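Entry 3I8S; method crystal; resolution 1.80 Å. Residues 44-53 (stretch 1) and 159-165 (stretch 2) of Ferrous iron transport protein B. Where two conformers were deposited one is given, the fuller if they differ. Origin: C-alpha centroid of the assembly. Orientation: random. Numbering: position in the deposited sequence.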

# COMPACT_ATOMS: atom_id res chain seq x y z
N GLN A 44 8.58 -19.43 1.16
CA GLN A 44 7.70 -19.98 2.17
C GLN A 44 8.26 -19.76 3.55
O GLN A 44 9.47 -19.75 3.74
N PHE A 45 7.36 -19.66 4.52
CA PHE A 45 7.75 -19.67 5.93
C PHE A 45 6.52 -19.96 6.75
O PHE A 45 5.38 -19.96 6.23
N SER A 46 6.76 -20.21 8.02
CA SER A 46 5.67 -20.58 8.91
C SER A 46 5.67 -19.68 10.13
O SER A 46 6.71 -19.11 10.53
N THR A 47 4.48 -19.50 10.66
CA THR A 47 4.25 -18.82 11.91
C THR A 47 3.74 -19.88 12.92
O THR A 47 3.63 -21.07 12.59
N THR A 48 3.32 -19.47 14.11
CA THR A 48 2.73 -20.42 15.03
C THR A 48 1.53 -21.14 14.38
O THR A 48 1.41 -22.36 14.50
N ASP A 49 0.69 -20.39 13.69
CA ASP A 49 -0.58 -20.93 13.22
C ASP A 49 -0.59 -21.24 11.68
O ASP A 49 -1.43 -22.04 11.24
N HIS A 50 0.27 -20.59 10.91
CA HIS A 50 0.05 -20.51 9.45
C HIS A 50 1.27 -20.95 8.68
O HIS A 50 2.41 -20.70 9.09
N GLN A 51 0.99 -21.62 7.55
CA GLN A 51 1.94 -21.84 6.48
C GLN A 51 1.74 -20.74 5.48
O GLN A 51 0.64 -20.56 4.95
N VAL A 52 2.80 -19.97 5.22
CA VAL A 52 2.74 -18.77 4.40
C VAL A 52 3.53 -18.88 3.08
O VAL A 52 4.63 -19.44 3.04
N THR A 53 2.91 -18.39 2.02
CA THR A 53 3.60 -18.08 0.77
C THR A 53 3.74 -16.59 0.74
O THR A 53 2.74 -15.87 0.81
N LEU A 159 6.51 -9.62 13.99
CA LEU A 159 5.84 -9.64 12.72
C LEU A 159 5.02 -10.94 12.55
O LEU A 159 3.87 -10.90 12.09
N LYS A 160 5.62 -12.08 12.93
CA LYS A 160 4.91 -13.36 12.82
C LYS A 160 3.69 -13.40 13.74
O LYS A 160 2.67 -13.92 13.36
N LEU A 161 3.80 -12.86 14.95
CA LEU A 161 2.65 -12.68 15.87
C LEU A 161 1.53 -11.90 15.17
O LEU A 161 0.38 -12.31 15.20
N ALA A 162 1.91 -10.76 14.60
CA ALA A 162 0.99 -9.91 13.86
C ALA A 162 0.29 -10.65 12.72
O ALA A 162 -0.92 -10.48 12.52
N ILE A 163 1.02 -11.46 11.99
CA ILE A 163 0.42 -12.28 10.91
C ILE A 163 -0.66 -13.21 11.50
O ILE A 163 -1.81 -13.29 11.01
N ASP A 164 -0.33 -13.88 12.60
CA ASP A 164 -1.30 -14.79 13.25
C ASP A 164 -2.56 -14.09 13.83
O ASP A 164 -3.55 -14.72 14.22
N ARG A 165 -2.47 -12.78 13.92
CA ARG A 165 -3.57 -11.97 14.36
C ARG A 165 -4.16 -11.05 13.27
O ARG A 165 -4.95 -10.15 13.61

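The turn that joins strands 44-46 and 51-53 packs against helix 159-164, and D164 organises the contact. Its CA-to-CB bond points sideways, but with chi1 m (-75°) the carboxylate comes nearer to the turn and uses both of its oxygens as acceptors. D164 OD2 accepts a short hydrogen bond from T47 OG1 (2.5 Å) and another from H50 ND1 (2.7 Å), the latter nearly linear at 169°. D164 OD1 accepts from the backbone N of D49 (3.1 Å) and lies 3.2 Å from T48 N.

T47 points toward the helix in the p rotamer (64°). This places T47 OG1 where it can donate to D164 and also accept from the turn itself, from H50 N at 2.9 Å and, weakly, from D49 N at 3.4 Å. T47 CG2 also packs on the helix, 3.9 Å from K160 CB and 4.0 Å from I163 CG2. H50, m at chi1 with chi2 of 96°, presents its ring edge to the carboxylate, so that ND1 lies in line with D164 OD2.

D49 also points toward the helix, in the m rotamer, although its OD2 is 4.0 Å from D164 OD1, an approach of like charges. A water donates to D49 OD2 (2.6 Å) and to the backbone O of D164 (2.7 Å), bridging the two residues.

K160 begins m at chi1 and is then extended, t at chi2, chi3 and chi4. The extended chain carries K160 NZ to the backbone O of S46, a hydrogen bond of 2.9 Å, and brings K160 CE to 3.7 Å from F45 CD2. Apolar packing completes the contact: F45, p at chi1, sets its ring edge against I163, with F45 CZ 3.6 Å from I163 CD1 of the m,t isoleucine. V52, t at chi1, adds a looser contact, V52 CG2 to I163 CG2 at 4.5 Å.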

# COMPACT_ATOMS: atom_id res chain seq x y z
CB GLN A 44 7.49 -21.49 1.97
CG GLN A 44 7.02 -21.87 0.61
CD GLN A 44 5.59 -22.30 0.58
OE1 GLN A 44 5.23 -23.32 1.17
NE2 GLN A 44 4.77 -21.57 -0.17
CB PHE A 45 8.41 -18.36 6.41
CG PHE A 45 7.49 -17.19 6.52
CD1 PHE A 45 7.32 -16.34 5.44
CD2 PHE A 45 6.87 -16.88 7.72
CE1 PHE A 45 6.48 -15.24 5.53
CE2 PHE A 45 6.05 -15.79 7.84
CZ PHE A 45 5.84 -14.96 6.73
CB SER A 46 5.71 -22.05 9.29
OG SER A 46 6.88 -22.40 10.01
CB THR A 47 3.22 -17.73 11.74
OG1 THR A 47 1.96 -18.30 11.38
CG2 THR A 47 3.66 -16.66 10.68
CB THR A 48 2.31 -19.75 16.36
OG1 THR A 48 3.47 -19.17 16.97
CG2 THR A 48 1.63 -20.72 17.26
CB ASP A 49 -1.71 -19.96 13.50
CG ASP A 49 -2.01 -19.80 14.96
OD1 ASP A 49 -1.69 -20.69 15.75
OD2 ASP A 49 -2.66 -18.80 15.31
CB HIS A 50 -0.28 -19.06 9.01
CG HIS A 50 -1.61 -18.57 9.47
ND1 HIS A 50 -1.77 -17.82 10.61
CD2 HIS A 50 -2.85 -18.69 8.92
CE1 HIS A 50 -3.06 -17.55 10.79
NE2 HIS A 50 -3.73 -18.05 9.76
CB GLN A 51 1.69 -23.22 5.85
CG GLN A 51 2.01 -24.33 6.78
CD GLN A 51 3.40 -24.18 7.33
OE1 GLN A 51 4.34 -23.80 6.61
NE2 GLN A 51 3.54 -24.43 8.63
CB VAL A 52 3.28 -17.52 5.17
CG1 VAL A 52 3.34 -16.25 4.24
CG2 VAL A 52 2.46 -17.27 6.47
CB THR A 53 2.83 -18.54 -0.49
OG1 THR A 53 2.70 -19.98 -0.48
CG2 THR A 53 3.55 -18.13 -1.77
CB LEU A 159 6.86 -9.52 11.57
CG LEU A 159 6.33 -9.44 10.13
CD1 LEU A 159 5.34 -8.25 10.02
CD2 LEU A 159 7.55 -9.35 9.13
CB LYS A 160 5.86 -14.54 13.03
CG LYS A 160 6.86 -14.75 11.90
CD LYS A 160 7.61 -16.01 12.05
CE LYS A 160 8.56 -16.28 10.94
NZ LYS A 160 9.13 -17.69 11.09
CB LEU A 161 3.08 -11.90 17.11
CG LEU A 161 2.04 -11.58 18.21
CD1 LEU A 161 1.23 -12.81 18.59
CD2 LEU A 161 2.70 -11.02 19.52
CB ALA A 162 1.72 -8.61 13.39
CB ILE A 163 1.52 -13.07 10.13
CG1 ILE A 163 2.43 -12.14 9.29
CG2 ILE A 163 0.85 -14.18 9.29
CD1 ILE A 163 3.74 -12.83 8.72
CB ASP A 164 -0.63 -15.66 14.30
CG ASP A 164 0.20 -16.78 13.70
OD1 ASP A 164 0.97 -17.39 14.43
OD2 ASP A 164 0.06 -17.07 12.49
CB ARG A 165 -3.04 -11.10 15.48
CG ARG A 165 -2.70 -11.89 16.68
CD ARG A 165 -2.24 -10.95 17.78
NE ARG A 165 -2.13 -11.71 19.00
CZ ARG A 165 -1.54 -11.28 20.10
NH1 ARG A 165 -0.99 -10.07 20.15
NH2 ARG A 165 -1.49 -12.08 21.13
O HOH W 1 -4.16 -17.27 13.81